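Local atomic coordinates of endolysin (Clostridium phage phiCD27, PDB entry 3QAY), a protein that probably cleaves the amide bond between N-acetylmuramic acid and L-alanine in the peptidoglycan of Clostridium difficile, as a zinc-dependent amidase. Residues Asn26-Gln29 with Tyr30-Leu34; Val37-Asp40 with Thr41-Glu45; Ile53-Glu56 with Lys57-Lys60; Glu153-Asp156 with Lys157-Lys160; Ile166-Leu169 with Ile170-Val174. All blocks are in the same frame, centred on the assembly; numbering follows the deposited sequence.

Contact 1: Asn26-Gln29 with Tyr30-Leu34; sequences NEYQ and YNKSL. With ZN (zinc ion), chain E.
Lys32 lies one helical turn beyond Tyr28 and runs up beside Gln29 in the first turns of helix 27-44. Its CB rests against the backbone, 3.3 Å from Tyr28 O, the same carbonyl that accepts Lys32 N. With CG anti to the backbone N (chi1 173°) and the chain extended from there, CD comes within 4.2 Å of Tyr28 CE2 and 4.1 Å of Gln29 OE1. At the tip, NZ donates to a water at 2.8 Å, and that water donates to Gln29 OE1 at 2.7 Å. Gln29, bent at chi2, points the same way as the lysine chain. Lys32 NZ also forms a salt bridge with Glu56, whose OE2 accepts from Tyr28 OH as well.

On another side of the helix, Glu27 reaches out with an extended chain, and its OE2 binds the zinc ion at 2.1 Å alongside His10 and His85. Ala21 N holds the second oxygen, OE1. One turn on, Asn31 OD1 lies 3.8 Å from Glu27 CG, with the amide steeply turned against the carboxylate. The chemistry thus divides along one helix start: metal ligation by a braced carboxylate, and a lysine held by water and by charge.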
loop_
_atom_site.group_PDB
_atom_site.type_symbol
_atom_site.label_atom_id
_atom_site.label_comp_id
_atom_site.label_asym_id
_atom_site.label_seq_id
_atom_site.Cartn_x
_atom_site.Cartn_y
_atom_site.Cartn_z
ATOM N N ASN A 26 -6.372 -13.043 -1.756
ATOM C CA ASN A 26 -6.496 -12.435 -0.439
ATOM C C ASN A 26 -5.660 -11.167 -0.397
ATOM O O ASN A 26 -4.491 -11.175 -0.784
ATOM C CB ASN A 26 -6.074 -13.402 0.669
ATOM C CG ASN A 26 -6.403 -12.873 2.050
ATOM O OD1 ASN A 26 -7.531 -13.025 2.548
ATOM N ND2 ASN A 26 -5.424 -12.251 2.681
ATOM N N GLU A 27 -6.267 -10.078 0.063
ATOM C CA GLU A 27 -5.608 -8.777 0.098
ATOM C C GLU A 27 -4.370 -8.803 0.989
ATOM O O GLU A 27 -3.285 -8.422 0.556
ATOM C CB GLU A 27 -6.585 -7.704 0.580
ATOM C CG GLU A 27 -5.938 -6.391 0.952
ATOM C CD GLU A 27 -6.924 -5.356 1.441
ATOM O OE1 GLU A 27 -8.115 -5.683 1.646
ATOM O OE2 GLU A 27 -6.492 -4.204 1.633
ATOM N N TYR A 28 -4.539 -9.252 2.230
ATOM C CA TYR A 28 -3.432 -9.284 3.190
ATOM C C TYR A 28 -2.247 -10.090 2.669
ATOM O O TYR A 28 -1.108 -9.615 2.707
ATOM C CB TYR A 28 -3.900 -9.838 4.535
ATOM C CG TYR A 28 -2.785 -10.102 5.521
ATOM C CD1 TYR A 28 -2.251 -9.074 6.294
ATOM C CD2 TYR A 28 -2.273 -11.384 5.692
ATOM C CE1 TYR A 28 -1.231 -9.320 7.213
ATOM C CE2 TYR A 28 -1.253 -11.635 6.596
ATOM C CZ TYR A 28 -0.737 -10.604 7.354
ATOM O OH TYR A 28 0.275 -10.860 8.255
ATOM N N GLN A 29 -2.522 -11.298 2.175
ATOM C CA GLN A 29 -1.479 -12.193 1.676
ATOM C C GLN A 29 -0.750 -11.580 0.477
ATOM O O GLN A 29 0.479 -11.616 0.433
ATOM C CB GLN A 29 -2.045 -13.570 1.296
ATOM C CG GLN A 29 -2.626 -14.388 2.468
ATOM C CD GLN A 29 -1.585 -14.792 3.519
ATOM O OE1 GLN A 29 -0.388 -14.897 3.229
ATOM N NE2 GLN A 29 -2.044 -15.009 4.747
ATOM N N TYR A 30 -1.491 -11.019 -0.485
ATOM C CA TYR A 30 -0.849 -10.370 -1.642
ATOM C C TYR A 30 0.117 -9.282 -1.184
ATOM O O TYR A 30 1.285 -9.266 -1.577
ATOM C CB TYR A 30 -1.868 -9.766 -2.623
ATOM C CG TYR A 30 -1.179 -9.154 -3.831
ATOM C CD1 TYR A 30 -0.790 -9.947 -4.900
ATOM C CD2 TYR A 30 -0.867 -7.799 -3.874
ATOM C CE1 TYR A 30 -0.139 -9.409 -5.997
ATOM C CE2 TYR A 30 -0.208 -7.245 -4.966
ATOM C CZ TYR A 30 0.151 -8.056 -6.023
ATOM O OH TYR A 30 0.804 -7.526 -7.109
ATOM N N ASN A 31 -0.371 -8.386 -0.333
ATOM C CA ASN A 31 0.433 -7.255 0.127
ATOM C C ASN A 31 1.578 -7.651 1.064
ATOM O O ASN A 31 2.618 -6.999 1.081
ATOM C CB ASN A 31 -0.471 -6.181 0.753
ATOM C CG ASN A 31 -1.326 -5.456 -0.290
ATOM O OD1 ASN A 31 -2.524 -5.235 -0.088
ATOM N ND2 ASN A 31 -0.715 -5.092 -1.405
ATOM N N LYS A 32 1.399 -8.735 1.816
ATOM C CA LYS A 32 2.501 -9.343 2.568
ATOM C C LYS A 32 3.632 -9.776 1.613
ATOM O O LYS A 32 4.815 -9.655 1.943
ATOM C CB LYS A 32 1.985 -10.531 3.397
ATOM C CG LYS A 32 3.054 -11.352 4.106
ATOM C CD LYS A 32 2.447 -12.505 4.896
ATOM C CE LYS A 32 3.513 -13.262 5.687
ATOM N NZ LYS A 32 2.924 -14.384 6.475
ATOM N N SER A 33 3.257 -10.275 0.438
ATOM C CA SER A 33 4.221 -10.670 -0.596
ATOM C C SER A 33 4.819 -9.483 -1.351
ATOM O O SER A 33 6.009 -9.473 -1.627
ATOM C CB SER A 33 3.578 -11.641 -1.596
ATOM O OG SER A 33 3.372 -12.908 -1.003
ATOM N N LEU A 34 3.992 -8.499 -1.695
ATOM C CA LEU A 34 4.452 -7.295 -2.408
ATOM C C LEU A 34 5.409 -6.405 -1.595
ATOM O O LEU A 34 6.377 -5.868 -2.132
ATOM C CB LEU A 34 3.247 -6.449 -2.829
ATOM C CG LEU A 34 3.560 -5.134 -3.561
ATOM C CD1 LEU A 34 4.346 -5.418 -4.828
ATOM C CD2 LEU A 34 2.264 -4.375 -3.866
HETATM ZN ZN ZN E . -7.515 -2.816 2.804
HETATM O O HOH W 1 1.836 -15.898 4.342
HETATM O O HOH W 2 -8.850 -1.386 4.240
#

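Contact 2: Val37-Asp40 with Thr41-Glu45; sequences VLAD and TFRKE. With PO4 (phosphate ion), chain G.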
loop_
_atom_site.group_PDB
_atom_site.type_symbol
_atom_site.label_atom_id
_atom_site.label_comp_id
_atom_site.label_asym_id
_atom_site.label_seq_id
_atom_site.Cartn_x
_atom_site.Cartn_y
_atom_site.Cartn_z
ATOM N N VAL A 37 9.185 -6.861 -1.898
ATOM C CA VAL A 37 9.596 -6.570 -3.273
ATOM C C VAL A 37 9.616 -5.049 -3.508
ATOM O O VAL A 37 10.554 -4.518 -4.126
ATOM C CB VAL A 37 8.667 -7.254 -4.288
ATOM C CG1 VAL A 37 9.040 -6.863 -5.722
ATOM C CG2 VAL A 37 8.717 -8.771 -4.112
ATOM N N LEU A 38 8.594 -4.358 -3.008
ATOM C CA LEU A 38 8.521 -2.892 -3.102
ATOM C C LEU A 38 9.695 -2.231 -2.378
ATOM O O LEU A 38 10.306 -1.305 -2.903
ATOM C CB LEU A 38 7.197 -2.371 -2.524
ATOM C CG LEU A 38 6.928 -0.862 -2.573
ATOM C CD1 LEU A 38 7.038 -0.328 -4.006
ATOM C CD2 LEU A 38 5.565 -0.514 -1.977
ATOM N N ALA A 39 9.994 -2.706 -1.168
ATOM C CA ALA A 39 11.141 -2.218 -0.393
ATOM C C ALA A 39 12.453 -2.348 -1.169
ATOM O O ALA A 39 13.225 -1.392 -1.260
ATOM C CB ALA A 39 11.241 -2.962 0.947
ATOM N N ASP A 40 12.692 -3.530 -1.728
ATOM C CA ASP A 40 13.910 -3.795 -2.490
ATOM C C ASP A 40 14.026 -2.912 -3.733
ATOM O O ASP A 40 15.130 -2.514 -4.121
ATOM C CB ASP A 40 13.972 -5.272 -2.907
ATOM C CG ASP A 40 14.390 -6.190 -1.772
ATOM O OD1 ASP A 40 14.871 -5.702 -0.729
ATOM O OD2 ASP A 40 14.243 -7.418 -1.940
ATOM N N THR A 41 12.895 -2.614 -4.359
ATOM C CA THR A 41 12.886 -1.732 -5.524
ATOM C C THR A 41 13.309 -0.311 -5.122
ATOM O O THR A 41 14.115 0.319 -5.817
ATOM C CB THR A 41 11.514 -1.739 -6.226
ATOM O OG1 THR A 41 11.132 -3.096 -6.492
ATOM C CG2 THR A 41 11.571 -0.975 -7.534
ATOM N N PHE A 42 12.797 0.174 -3.990
ATOM C CA PHE A 42 13.259 1.448 -3.428
ATOM C C PHE A 42 14.741 1.393 -3.064
ATOM O O PHE A 42 15.474 2.342 -3.320
ATOM C CB PHE A 42 12.467 1.843 -2.177
ATOM C CG PHE A 42 11.171 2.542 -2.466
ATOM C CD1 PHE A 42 11.166 3.815 -3.017
ATOM C CD2 PHE A 42 9.956 1.945 -2.145
ATOM C CE1 PHE A 42 9.983 4.471 -3.280
ATOM C CE2 PHE A 42 8.760 2.594 -2.397
ATOM C CZ PHE A 42 8.770 3.864 -2.963
ATOM N N ARG A 43 15.169 0.284 -2.463
ATOM C CA ARG A 43 16.546 0.156 -1.984
ATOM C C ARG A 43 17.560 0.207 -3.122
ATOM O O ARG A 43 18.636 0.798 -2.978
ATOM C CB ARG A 43 16.712 -1.131 -1.173
ATOM C CG ARG A 43 16.015 -1.099 0.173
ATOM C CD ARG A 43 16.189 -2.406 0.925
ATOM N NE ARG A 43 15.412 -2.411 2.167
ATOM C CZ ARG A 43 14.555 -3.361 2.547
ATOM N NH1 ARG A 43 14.348 -4.446 1.811
ATOM N NH2 ARG A 43 13.907 -3.232 3.701
ATOM N N LYS A 44 17.205 -0.391 -4.258
ATOM C CA LYS A 44 18.034 -0.346 -5.463
ATOM C C LYS A 44 18.345 1.094 -5.892
ATOM O O LYS A 44 19.415 1.367 -6.440
ATOM C CB LYS A 44 17.350 -1.100 -6.610
ATOM C CG LYS A 44 18.261 -1.385 -7.805
ATOM C CD LYS A 44 17.611 -2.349 -8.794
ATOM C CE LYS A 44 18.636 -2.954 -9.754
ATOM N NZ LYS A 44 18.023 -3.987 -10.654
ATOM N N GLU A 45 17.413 2.009 -5.629
ATOM C CA GLU A 45 17.603 3.425 -5.944
ATOM C C GLU A 45 18.254 4.211 -4.796
ATOM O O GLU A 45 18.353 5.433 -4.865
ATOM C CB GLU A 45 16.264 4.066 -6.328
ATOM C CG GLU A 45 15.483 3.303 -7.382
ATOM C CD GLU A 45 16.288 3.028 -8.637
ATOM O OE1 GLU A 45 16.825 3.990 -9.221
ATOM O OE2 GLU A 45 16.372 1.846 -9.037
HETATM P P PO4 G . 12.618 -4.865 6.523
HETATM O O1 PO4 G . 12.101 -6.142 7.135
HETATM O O2 PO4 G . 12.151 -4.806 5.089
HETATM O O3 PO4 G . 12.122 -3.679 7.312
HETATM O O4 PO4 G . 14.127 -4.841 6.564
#
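Thr41, Phe42, Arg43 and Lys44 each donate their backbone N-H to the carbonyl four residues earlier, Val37 to Asp40, in the last turns of helix 27-44. Val37 O takes a second bond from the Thr41 hydroxyl: OG1 sits beside its own backbone N (chi1 -52°) and donates at 2.8 Å, reaching the carbonyl from the face opposite to that used by Thr41 N.

Arg43, which also touches a crystal neighbour, carries the polar side. Its chain is extended from CG to NE and lays the guanidinium against Ala39, whose CB stands 3.4 Å above one face, offset toward the rim. Two anions use the edge of the group. NH1 forms a salt bridge with Asp40 OD1 at 2.9 Å; the oxygen lies in the guanidinium plane, but NH1 meets it on its anti side, 33° out of the carboxylate plane. NH2 donates to O2 of a phosphate ion at 2.7 Å, and also to Val49 O of the edge strand 48-52. The phosphate, probably from the crystallisation liquor, is held by Val51 N too.

On the buried side, Leu38 and Phe42 point the same way, with Leu38 CD1 3.8 Å from Phe42 CE2, both directed at the sheet. Asp40 and the phosphate would probably offset the arginine's charge, while the threonine satisfies its hydroxyl within the helix, where helix 152-175 packs on it.

Contact 3: Ile53-Glu56 with Lys57-Lys60; sequences ICPE and KQFK
The loop that follows strand 48-52 and leads to helix 64-75 turns back on itself here, bringing Phe59 against Cys54 and Pro55. Lys57 has a left-handed backbone conformation, which bends the chain at this point.

Cys54 SG approaches the edge of the Phe59 ring, near its plane: the sulfur is 4.9 Å from the centroid and 83° off the ring normal, with CE2 the closest ring atom at 3.6 Å. This is a sulfur-aromatic contact of the edge kind. The next ring atom, Phe59 CZ, meets Pro55 CD at 3.8 Å, the two side chains crossing at about a right angle. Gln58, its CG anti to the backbone N (chi1 -172°) and its chain extended, brings OE1 to the CB-CG edge of the proline, 3.2 Å from Pro55 CB.

A water joins the two limbs, donating to Pro55 O at 2.7 Å and accepting from Phe59 N at 2.7 Å. Tyr68 of helix 64-75 packs on Cys54, Pro55 and Phe59, and backbone hydrogen bonds tie Lys57 to Ile12 and Phe59 to Lys14. Within residues 53-60 themselves, the bend rests on apolar and sulfur contacts and on a water that satisfies two backbone groups.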
loop_
_atom_site.group_PDB
_atom_site.type_symbol
_atom_site.label_atom_id
_atom_site.label_comp_id
_atom_site.label_asym_id
_atom_site.label_seq_id
_atom_site.Cartn_x
_atom_site.Cartn_y
_atom_site.Cartn_z
ATOM N N ILE A 53 4.700 -5.193 9.236
ATOM C CA ILE A 53 3.571 -6.096 9.068
ATOM C C ILE A 53 3.132 -6.535 10.454
ATOM O O ILE A 53 3.968 -6.861 11.304
ATOM C CB ILE A 53 3.951 -7.328 8.220
ATOM C CG1 ILE A 53 4.662 -6.890 6.935
ATOM C CG2 ILE A 53 2.705 -8.146 7.887
ATOM C CD1 ILE A 53 4.984 -8.020 5.957
ATOM N N CYS A 54 1.826 -6.517 10.693
ATOM C CA CYS A 54 1.295 -6.918 11.986
ATOM C C CYS A 54 1.632 -8.376 12.290
ATOM O O CYS A 54 1.620 -9.214 11.390
ATOM C CB CYS A 54 -0.219 -6.725 12.034
ATOM S SG CYS A 54 -0.708 -5.006 12.133
ATOM N N PRO A 55 1.943 -8.680 13.560
ATOM C CA PRO A 55 2.075 -10.075 13.938
ATOM C C PRO A 55 0.793 -10.816 13.600
ATOM O O PRO A 55 -0.292 -10.230 13.666
ATOM C CB PRO A 55 2.276 -10.026 15.459
ATOM C CG PRO A 55 2.609 -8.623 15.784
ATOM C CD PRO A 55 2.043 -7.770 14.716
ATOM N N GLU A 56 0.928 -12.085 13.225
ATOM C CA GLU A 56 -0.218 -12.934 12.927
ATOM C C GLU A 56 -0.645 -13.757 14.146
ATOM O O GLU A 56 0.196 -14.210 14.935
ATOM C CB GLU A 56 0.096 -13.849 11.745
ATOM C CG GLU A 56 0.311 -13.091 10.442
ATOM C CD GLU A 56 0.767 -13.970 9.294
ATOM O OE1 GLU A 56 0.871 -15.197 9.482
ATOM O OE2 GLU A 56 1.020 -13.431 8.194
ATOM N N LYS A 57 -1.960 -13.934 14.285
ATOM C CA LYS A 57 -2.566 -14.723 15.361
ATOM C C LYS A 57 -2.222 -14.221 16.776
ATOM O O LYS A 57 -2.161 -14.996 17.730
ATOM C CB LYS A 57 -2.250 -16.210 15.168
ATOM C CG LYS A 57 -2.678 -16.711 13.782
ATOM C CD LYS A 57 -2.866 -18.221 13.708
ATOM C CE LYS A 57 -3.439 -18.622 12.344
ATOM N NZ LYS A 57 -3.438 -20.099 12.124
ATOM N N GLN A 58 -2.032 -12.907 16.890
ATOM C CA GLN A 58 -1.741 -12.253 18.162
ATOM C C GLN A 58 -2.938 -11.425 18.623
ATOM O O GLN A 58 -3.348 -11.518 19.780
ATOM C CB GLN A 58 -0.502 -11.360 18.022
ATOM C CG GLN A 58 0.008 -10.767 19.335
ATOM C CD GLN A 58 1.202 -9.835 19.143
ATOM O OE1 GLN A 58 2.263 -10.250 18.676
ATOM N NE2 GLN A 58 1.034 -8.576 19.524
ATOM N N PHE A 59 -3.500 -10.634 17.710
ATOM C CA PHE A 59 -4.562 -9.676 18.038
ATOM C C PHE A 59 -5.911 -10.316 18.338
ATOM O O PHE A 59 -6.340 -11.240 17.644
ATOM C CB PHE A 59 -4.778 -8.678 16.890
ATOM C CG PHE A 59 -3.564 -7.866 16.528
ATOM C CD1 PHE A 59 -2.511 -7.681 17.422
ATOM C CD2 PHE A 59 -3.491 -7.258 15.278
ATOM C CE1 PHE A 59 -1.405 -6.917 17.065
ATOM C CE2 PHE A 59 -2.390 -6.493 14.920
ATOM C CZ PHE A 59 -1.348 -6.321 15.815
ATOM N N LYS A 60 -6.579 -9.784 19.359
ATOM C CA LYS A 60 -7.950 -10.157 19.694
ATOM C C LYS A 60 -8.937 -9.494 18.732
ATOM O O LYS A 60 -9.884 -10.133 18.271
ATOM C CB LYS A 60 -8.280 -9.753 21.139
ATOM C CG LYS A 60 -7.393 -10.421 22.198
ATOM C CD LYS A 60 -7.902 -10.154 23.619
ATOM C CE LYS A 60 -7.240 -11.072 24.654
ATOM N NZ LYS A 60 -7.896 -10.981 25.996
HETATM O O HOH W 3 -2.548 -10.649 15.137
#

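Contact 4: Glu153-Asp156 with Lys157-Lys160; sequences EDYD and KAKK
Tyr155 and Lys159, one turn apart near the start of helix 152-175, make the main side-chain contact, a CH-pi interaction. Lys159 CE lies over one face of the tyrosine ring, 3.9 Å from the centroid and 23° off the normal, while CD passes 3.7 Å from Tyr155 CZ. The lysine chain is bent at chi3 (-71°), which folds its outer half over the ring; the lysine also touches a crystal neighbour, so its pose may partly reflect packing.

Electrostatic interactions are looser. Asp156 OD1 is 4.0 Å from Lys159 NZ, too far for a salt bridge, though the opposite charges probably favour the folded lysine. Asp154 and Lys157 meet through a water, which donates to Asp154 OD1 at 2.6 Å and accepts from Lys157 NZ at 3.0 Å. Both ends have further partners: Asp154 OD2 takes the backbone N-H of Gly95 and Phe148, and Lys157 NZ donates to Val119 O.

Backbone hydrogen bonds from Lys157, Ala158, Lys159 and Lys160 to the carbonyls four residues before them complete the helical turn, the Lys159 N to Tyr155 O bond being nearly straight at 170°.

The helix lies with Asp154, Tyr155 and Ala158 against Phe147 of strand 140-148. Tyr155 also meets Val24 and Val25 in the loop before helix 27-44, while Glu153, Asp156, Lys159 and Lys160 face outward.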
loop_
_atom_site.group_PDB
_atom_site.type_symbol
_atom_site.label_atom_id
_atom_site.label_comp_id
_atom_site.label_asym_id
_atom_site.label_seq_id
_atom_site.Cartn_x
_atom_site.Cartn_y
_atom_site.Cartn_z
ATOM N N GLU A 153 -9.831 -9.729 -13.818
ATOM C CA GLU A 153 -9.068 -9.049 -14.859
ATOM C C GLU A 153 -7.929 -8.238 -14.238
ATOM O O GLU A 153 -6.803 -8.287 -14.723
ATOM C CB GLU A 153 -9.988 -8.160 -15.712
ATOM C CG GLU A 153 -10.961 -8.924 -16.638
ATOM C CD GLU A 153 -12.000 -9.781 -15.907
ATOM O OE1 GLU A 153 -12.409 -9.430 -14.767
ATOM O OE2 GLU A 153 -12.411 -10.818 -16.481
ATOM N N ASP A 154 -8.224 -7.512 -13.157
ATOM C CA ASP A 154 -7.202 -6.783 -12.404
ATOM C C ASP A 154 -6.110 -7.716 -11.893
ATOM O O ASP A 154 -4.922 -7.425 -12.038
ATOM C CB ASP A 154 -7.804 -6.036 -11.200
ATOM C CG ASP A 154 -8.214 -4.603 -11.515
ATOM O OD1 ASP A 154 -8.244 -4.204 -12.693
ATOM O OD2 ASP A 154 -8.521 -3.859 -10.562
ATOM N N TYR A 155 -6.508 -8.822 -11.276
ATOM C CA TYR A 155 -5.537 -9.755 -10.704
ATOM C C TYR A 155 -4.705 -10.454 -11.791
ATOM O O TYR A 155 -3.512 -10.709 -11.593
ATOM C CB TYR A 155 -6.233 -10.783 -9.809
ATOM C CG TYR A 155 -5.295 -11.715 -9.060
ATOM C CD1 TYR A 155 -4.147 -11.238 -8.437
ATOM C CD2 TYR A 155 -5.578 -13.070 -8.949
ATOM C CE1 TYR A 155 -3.296 -12.095 -7.743
ATOM C CE2 TYR A 155 -4.738 -13.926 -8.256
ATOM C CZ TYR A 155 -3.599 -13.436 -7.659
ATOM O OH TYR A 155 -2.772 -14.295 -6.974
ATOM N N ASP A 156 -5.328 -10.746 -12.931
ATOM C CA ASP A 156 -4.595 -11.280 -14.087
ATOM C C ASP A 156 -3.531 -10.290 -14.574
ATOM O O ASP A 156 -2.423 -10.693 -14.919
ATOM C CB ASP A 156 -5.547 -11.627 -15.238
ATOM C CG ASP A 156 -6.380 -12.870 -14.961
ATOM O OD1 ASP A 156 -6.021 -13.656 -14.059
ATOM O OD2 ASP A 156 -7.394 -13.061 -15.655
ATOM N N LYS A 157 -3.868 -9.004 -14.599
ATOM C CA LYS A 157 -2.887 -7.967 -14.939
ATOM C C LYS A 157 -1.740 -7.949 -13.931
ATOM O O LYS A 157 -0.582 -7.842 -14.317
ATOM C CB LYS A 157 -3.532 -6.585 -14.992
ATOM C CG LYS A 157 -4.373 -6.318 -16.230
ATOM C CD LYS A 157 -5.110 -4.993 -16.071
ATOM C CE LYS A 157 -5.894 -4.626 -17.318
ATOM N NZ LYS A 157 -6.601 -3.340 -17.141
ATOM N N ALA A 158 -2.075 -8.070 -12.648
ATOM C CA ALA A 158 -1.079 -8.043 -11.576
ATOM C C ALA A 158 -0.117 -9.215 -11.687
ATOM O O ALA A 158 1.097 -9.037 -11.577
ATOM C CB ALA A 158 -1.767 -8.052 -10.203
ATOM N N LYS A 159 -0.662 -10.411 -11.899
ATOM C CA LYS A 159 0.157 -11.604 -12.123
ATOM C C LYS A 159 0.992 -11.526 -13.414
ATOM O O LYS A 159 2.069 -12.120 -13.493
ATOM C CB LYS A 159 -0.711 -12.862 -12.116
ATOM C CG LYS A 159 -1.237 -13.218 -10.733
ATOM C CD LYS A 159 -1.931 -14.576 -10.711
ATOM C CE LYS A 159 -3.263 -14.557 -11.445
ATOM N NZ LYS A 159 -3.923 -15.891 -11.431
ATOM N N LYS A 160 0.509 -10.790 -14.411
ATOM C CA LYS A 160 1.298 -10.527 -15.619
ATOM C C LYS A 160 2.481 -9.611 -15.295
ATOM O O LYS A 160 3.619 -9.921 -15.642
ATOM C CB LYS A 160 0.422 -9.932 -16.727
ATOM C CG LYS A 160 1.160 -9.568 -18.006
ATOM C CD LYS A 160 0.193 -9.387 -19.179
ATOM C CE LYS A 160 0.904 -8.878 -20.430
ATOM N NZ LYS A 160 0.130 -9.194 -21.679
HETATM O O HOH W 4 -8.509 -4.650 -15.206
#

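Contact 5: Ile166-Leu169 with Ile170-Val174; sequences IAKL and IVEGV
The carboxylate of Glu172 is the one flat side-chain group here, and Lys168, a turn earlier in helix 152-175 of this alpha/beta fold, comes over one of its faces. Lys168 CE stands off the plane, 3.6 Å from OE2, and NZ is 4.1 Å from the same oxygen. With CG anti to its backbone N and a kink at chi4 (-143°), Lys168 brings CE and NZ beside OE2 without a salt bridge. A water lies above that same face and links the two ends only weakly, at 3.4 Å from both Lys168 NZ and Glu172 OE1. The stronger partners of the carboxylate come from other parts of the fold: Lys115 of helix 103-116 forms a salt bridge with OE1, and Ile179 N of the C-terminal tail donates to OE2.

The helix is packed on several sides. Ile166 and Ile170 lie one turn apart, and the CG2 branch of Ile166 meets the CD1 tip of Ile170 at 4.0 Å. Ala167 packs on Thr41 of helix 27-44, and Val171 on Leu38 and Thr41. Leu169 leans on Lys115.

Backbone bonds four residues apart run through the whole segment. Val171 N donates to Ala167 O at 2.8 Å, the donor lying close to the line of the carbonyl bond, and Val171 CG2, anti to its own carbonyl carbon, presses on that same oxygen at 3.1 Å.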
loop_
_atom_site.group_PDB
_atom_site.type_symbol
_atom_site.label_atom_id
_atom_site.label_comp_id
_atom_site.label_asym_id
_atom_site.label_seq_id
_atom_site.Cartn_x
_atom_site.Cartn_y
_atom_site.Cartn_z
ATOM N N ILE A 166 4.558 -4.302 -10.434
ATOM C CA ILE A 166 3.749 -3.401 -9.607
ATOM C C ILE A 166 4.653 -2.465 -8.807
ATOM O O ILE A 166 4.417 -1.258 -8.755
ATOM C CB ILE A 166 2.853 -4.190 -8.620
ATOM C CG1 ILE A 166 1.732 -4.902 -9.372
ATOM C CG2 ILE A 166 2.260 -3.253 -7.546
ATOM C CD1 ILE A 166 0.499 -4.054 -9.595
ATOM N N ALA A 167 5.679 -3.037 -8.181
ATOM C CA ALA A 167 6.643 -2.276 -7.388
ATOM C C ALA A 167 7.292 -1.159 -8.208
ATOM O O ALA A 167 7.353 -0.011 -7.767
ATOM C CB ALA A 167 7.713 -3.203 -6.818
ATOM N N LYS A 168 7.757 -1.498 -9.405
ATOM C CA LYS A 168 8.446 -0.526 -10.253
ATOM C C LYS A 168 7.566 0.687 -10.543
ATOM O O LYS A 168 8.052 1.816 -10.538
ATOM C CB LYS A 168 8.911 -1.175 -11.557
ATOM C CG LYS A 168 9.795 -0.285 -12.438
ATOM C CD LYS A 168 10.292 -1.046 -13.679
ATOM C CE LYS A 168 11.140 -0.151 -14.601
ATOM N NZ LYS A 168 10.907 -0.447 -16.053
ATOM N N LEU A 169 6.275 0.455 -10.781
ATOM C CA LEU A 169 5.344 1.547 -11.097
ATOM C C LEU A 169 5.136 2.465 -9.891
ATOM O O LEU A 169 5.122 3.691 -10.024
ATOM C CB LEU A 169 4.003 0.997 -11.595
ATOM C CG LEU A 169 4.015 0.334 -12.979
ATOM C CD1 LEU A 169 2.642 -0.254 -13.318
ATOM C CD2 LEU A 169 4.444 1.335 -14.044
ATOM N N ILE A 170 5.005 1.862 -8.715
ATOM C CA ILE A 170 4.855 2.614 -7.473
ATOM C C ILE A 170 6.106 3.420 -7.166
ATOM O O ILE A 170 6.017 4.581 -6.782
ATOM C CB ILE A 170 4.587 1.687 -6.276
ATOM C CG1 ILE A 170 3.210 1.026 -6.408
ATOM C CG2 ILE A 170 4.700 2.475 -4.970
ATOM C CD1 ILE A 170 2.898 -0.011 -5.337
ATOM N N VAL A 171 7.267 2.796 -7.326
ATOM C CA VAL A 171 8.541 3.454 -7.045
ATOM C C VAL A 171 8.807 4.603 -8.030
ATOM O O VAL A 171 9.190 5.704 -7.622
ATOM C CB VAL A 171 9.704 2.445 -7.067
ATOM C CG1 VAL A 171 11.046 3.156 -6.886
ATOM C CG2 VAL A 171 9.503 1.392 -5.984
ATOM N N GLU A 172 8.589 4.357 -9.319
ATOM C CA GLU A 172 8.730 5.417 -10.325
ATOM C C GLU A 172 7.850 6.615 -9.982
ATOM O O GLU A 172 8.282 7.769 -10.097
ATOM C CB GLU A 172 8.402 4.903 -11.727
ATOM C CG GLU A 172 9.484 4.019 -12.322
ATOM C CD GLU A 172 9.248 3.684 -13.787
ATOM O OE1 GLU A 172 8.095 3.785 -14.262
ATOM O OE2 GLU A 172 10.227 3.313 -14.462
ATOM N N GLY A 173 6.620 6.331 -9.553
ATOM C CA GLY A 173 5.677 7.359 -9.137
ATOM C C GLY A 173 6.156 8.151 -7.938
ATOM O O GLY A 173 6.200 9.373 -7.980
ATOM N N VAL A 174 6.515 7.457 -6.864
ATOM C CA VAL A 174 6.973 8.132 -5.639
ATOM C C VAL A 174 8.233 8.959 -5.911
ATOM O O VAL A 174 8.322 10.123 -5.515
ATOM C CB VAL A 174 7.214 7.119 -4.500
ATOM C CG1 VAL A 174 7.933 7.768 -3.327
ATOM C CG2 VAL A 174 5.885 6.506 -4.052
HETATM O O HOH W 5 7.849 0.415 -14.933
#

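In the fold
Contacts 1 and 2 lie in series on helix 27-44, and contacts 4 and 5 on helix 152-175; contact 3 is a loop. Contact 5 is buried, contacts 1, 2 and 3 partly so, and contact 4 shows mainly lysines and acids at the surface. Ala167, Ile170 and Val171 of contact 5 pack against Leu38 and Thr41 of contact 2. Tyr30 of contact 1 reaches both Ala158 and Ile166, while Glu56 of contact 3 bonds to Tyr28 and Lys32 of contact 1. Contacts 3 and 5 lie on opposite sides of the chain's centre. Metal chemistry belongs to contact 1 alone; aromatic contacts mark 3 and 4, apolar packing with one loose Lys168-Glu172 pair marks 5, and contact 2 mixes a buried face with a charged rim.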